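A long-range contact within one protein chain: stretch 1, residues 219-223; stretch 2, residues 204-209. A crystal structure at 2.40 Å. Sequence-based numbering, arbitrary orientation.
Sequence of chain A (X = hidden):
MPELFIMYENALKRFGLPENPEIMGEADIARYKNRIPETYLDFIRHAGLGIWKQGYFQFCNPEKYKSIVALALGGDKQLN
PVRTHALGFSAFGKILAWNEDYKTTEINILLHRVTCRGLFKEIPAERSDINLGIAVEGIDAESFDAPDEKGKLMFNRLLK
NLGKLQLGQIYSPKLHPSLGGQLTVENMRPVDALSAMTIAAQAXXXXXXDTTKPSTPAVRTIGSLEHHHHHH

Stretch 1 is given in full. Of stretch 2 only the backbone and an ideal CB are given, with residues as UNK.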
# COMPACT_ATOMS: atom_id res chain seq x y z
N VAL A 219 10.29 15.33 -5.16
CA VAL A 219 11.58 15.03 -5.77
C VAL A 219 11.48 14.95 -7.28
O VAL A 219 12.29 15.55 -7.99
CB VAL A 219 12.17 13.73 -5.17
CG1 VAL A 219 13.46 13.34 -5.87
CG2 VAL A 219 12.40 13.89 -3.67
N ARG A 220 10.52 14.20 -7.81
CA ARG A 220 10.36 14.06 -9.26
C ARG A 220 9.05 13.34 -9.55
O ARG A 220 8.32 12.93 -8.65
CB ARG A 220 11.53 13.30 -9.89
CG ARG A 220 11.73 11.89 -9.33
CD ARG A 220 12.83 11.14 -10.06
NE ARG A 220 13.17 9.87 -9.40
CZ ARG A 220 12.67 8.68 -9.73
NH1 ARG A 220 11.78 8.57 -10.72
NH2 ARG A 220 13.05 7.59 -9.08
N THR A 221 8.76 13.21 -10.84
CA THR A 221 7.64 12.44 -11.34
C THR A 221 8.06 11.00 -11.60
O THR A 221 9.10 10.76 -12.22
CB THR A 221 7.11 13.06 -12.62
OG1 THR A 221 6.57 14.34 -12.29
CG2 THR A 221 6.02 12.19 -13.22
N ILE A 222 7.26 10.04 -11.12
CA ILE A 222 7.56 8.64 -11.34
C ILE A 222 7.55 8.38 -12.84
O ILE A 222 6.72 8.93 -13.58
CB ILE A 222 6.57 7.72 -10.61
CG1 ILE A 222 6.68 7.89 -9.09
CG2 ILE A 222 6.78 6.25 -11.00
CD1 ILE A 222 8.02 7.48 -8.53
N GLY A 223 8.50 7.55 -13.30
CA GLY A 223 8.70 7.27 -14.72
C GLY A 223 9.48 8.33 -15.47
O GLY A 223 9.70 8.16 -16.68
N UNK A 204 -3.22 9.90 -14.78
CA UNK A 204 -2.23 10.89 -14.41
C UNK A 204 -0.97 10.32 -13.76
O UNK A 204 -0.91 9.14 -13.40
CB UNK A 204 -2.87 11.90 -13.46
N UNK A 205 0.04 11.17 -13.59
CA UNK A 205 1.34 10.71 -13.06
C UNK A 205 1.35 10.65 -11.54
O UNK A 205 0.43 11.11 -10.86
CB UNK A 205 2.46 11.63 -13.54
N UNK A 206 2.44 10.10 -11.02
CA UNK A 206 2.71 10.01 -9.59
C UNK A 206 3.94 10.82 -9.23
O UNK A 206 4.93 10.80 -9.96
CB UNK A 206 2.89 8.55 -9.16
N UNK A 207 3.90 11.49 -8.09
CA UNK A 207 5.03 12.26 -7.61
C UNK A 207 5.71 11.54 -6.46
O UNK A 207 5.06 11.16 -5.48
CB UNK A 207 4.59 13.66 -7.18
N UNK A 208 7.03 11.36 -6.59
CA UNK A 208 7.85 10.76 -5.55
C UNK A 208 8.24 11.81 -4.53
O UNK A 208 8.70 12.90 -4.90
CB UNK A 208 9.10 10.10 -6.15
N UNK A 209 8.06 11.49 -3.26
CA UNK A 209 8.39 12.41 -2.18
C UNK A 209 9.46 11.82 -1.28
O UNK A 209 9.54 10.60 -1.08
CB UNK A 209 7.14 12.75 -1.36

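The two stretches run antiparallel, their strand directions 160° apart, and three backbone hydrogen bonds, which need no particular side chain (though 208 must keep its N-H), tie them together. The side chains must be judged from the direction of each CB and from what stretch 1 places before it.

Position 204 lies out of reach of stretch 1, so the contact asks nothing of it. Its backbone does: a phi of 110° is costly for any residue with a CB, and glycine is favoured. The residue is Gly-204.

At 205 the CB points toward stretch 1, its ideal position 3.6 Å from CG2 of Thr-221. A compact apolar group would suit this methyl, and the phi of -84° is within the reach of proline. Pro-205 is found, its CB 3.7 Å from Thr-221 CG2.

At 206 the carbonyl O accepts a hydrogen bond from Ile-222 N at 2.7 Å, nearly straight at 171°, and the CA of Thr-221 approaches the same O at 3.5 Å. The CB points sideways, close to the Ile-222 side chain, so many apolar residues would serve, beta-branched or aromatic. Phe-206 sets its CB 3.8 Å from Ile-222 CG1, while its ring leads away from stretch 1. A water joins the backbones, accepting from Phe-206 N at 2.9 Å and donating to Ile-222 O at 2.7 Å.

Position 207 pairs with Thr-221 without direct hydrogen bonds, its CB on the same face as the Thr-221 side chain. Extended backbone angles suit valine, isoleucine or threonine; with the ideal CB 4.1 Å from Arg-220 O, a polar residue would also be acceptable. Thr-207 is beta-branched, which suits the extended backbone; its CG2 comes within 3.6 Å of Arg-220 O, with no side-chain hydrogen bond to stretch 1.

Position 208 is the most demanding. Its N donates to Arg-220 O and its O accepts from Val-219 N, both at 2.9 Å. Its ideal CB lies 3.7 Å from Ile-222 CD1, on the face carrying the Arg-220 side chain. A branched or flexible apolar chain, such as leucine, isoleucine or methionine, would fit. Leu-208 has the largest contact area of the stretch: its CB meets Ile-222 CD1 at 3.7 Å, and its CD2 lies over one face of the guanidinium, 3.8 Å from Arg-220 NE.

At 209 the CB points away from stretch 1, so the choice is wide, though extended angles favour beta-formers, aromatics included. Tyr-209 fits that preference; its backbone C lies 4.3 Å from Val-219 CG2.

Stretch 2 (204-209) GPFTLY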
# COMPACT_ATOMS: atom_id res chain seq x y z
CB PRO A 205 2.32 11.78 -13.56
CG PRO A 205 1.49 13.02 -13.63
CD PRO A 205 0.09 12.57 -14.04
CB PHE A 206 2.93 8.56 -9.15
CG PHE A 206 1.70 7.75 -9.10
CD1 PHE A 206 1.07 7.34 -10.27
CD2 PHE A 206 1.14 7.40 -7.87
CE1 PHE A 206 -0.09 6.59 -10.21
CE2 PHE A 206 -0.01 6.66 -7.81
CZ PHE A 206 -0.63 6.25 -8.98
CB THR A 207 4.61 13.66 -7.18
OG1 THR A 207 4.19 14.39 -8.35
CG2 THR A 207 5.78 14.39 -6.53
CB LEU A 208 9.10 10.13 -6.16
CG LEU A 208 10.23 9.67 -5.24
CD1 LEU A 208 9.79 8.45 -4.43
CD2 LEU A 208 11.46 9.34 -6.08
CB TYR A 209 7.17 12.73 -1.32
CG TYR A 209 6.22 13.71 -1.95
CD1 TYR A 209 5.32 13.30 -2.93
CD2 TYR A 209 6.22 15.03 -1.56
CE1 TYR A 209 4.44 14.20 -3.50
CE2 TYR A 209 5.34 15.95 -2.13
CZ TYR A 209 4.45 15.53 -3.10
OH TYR A 209 3.59 16.43 -3.67
O HOH W 1 4.09 8.98 -13.16
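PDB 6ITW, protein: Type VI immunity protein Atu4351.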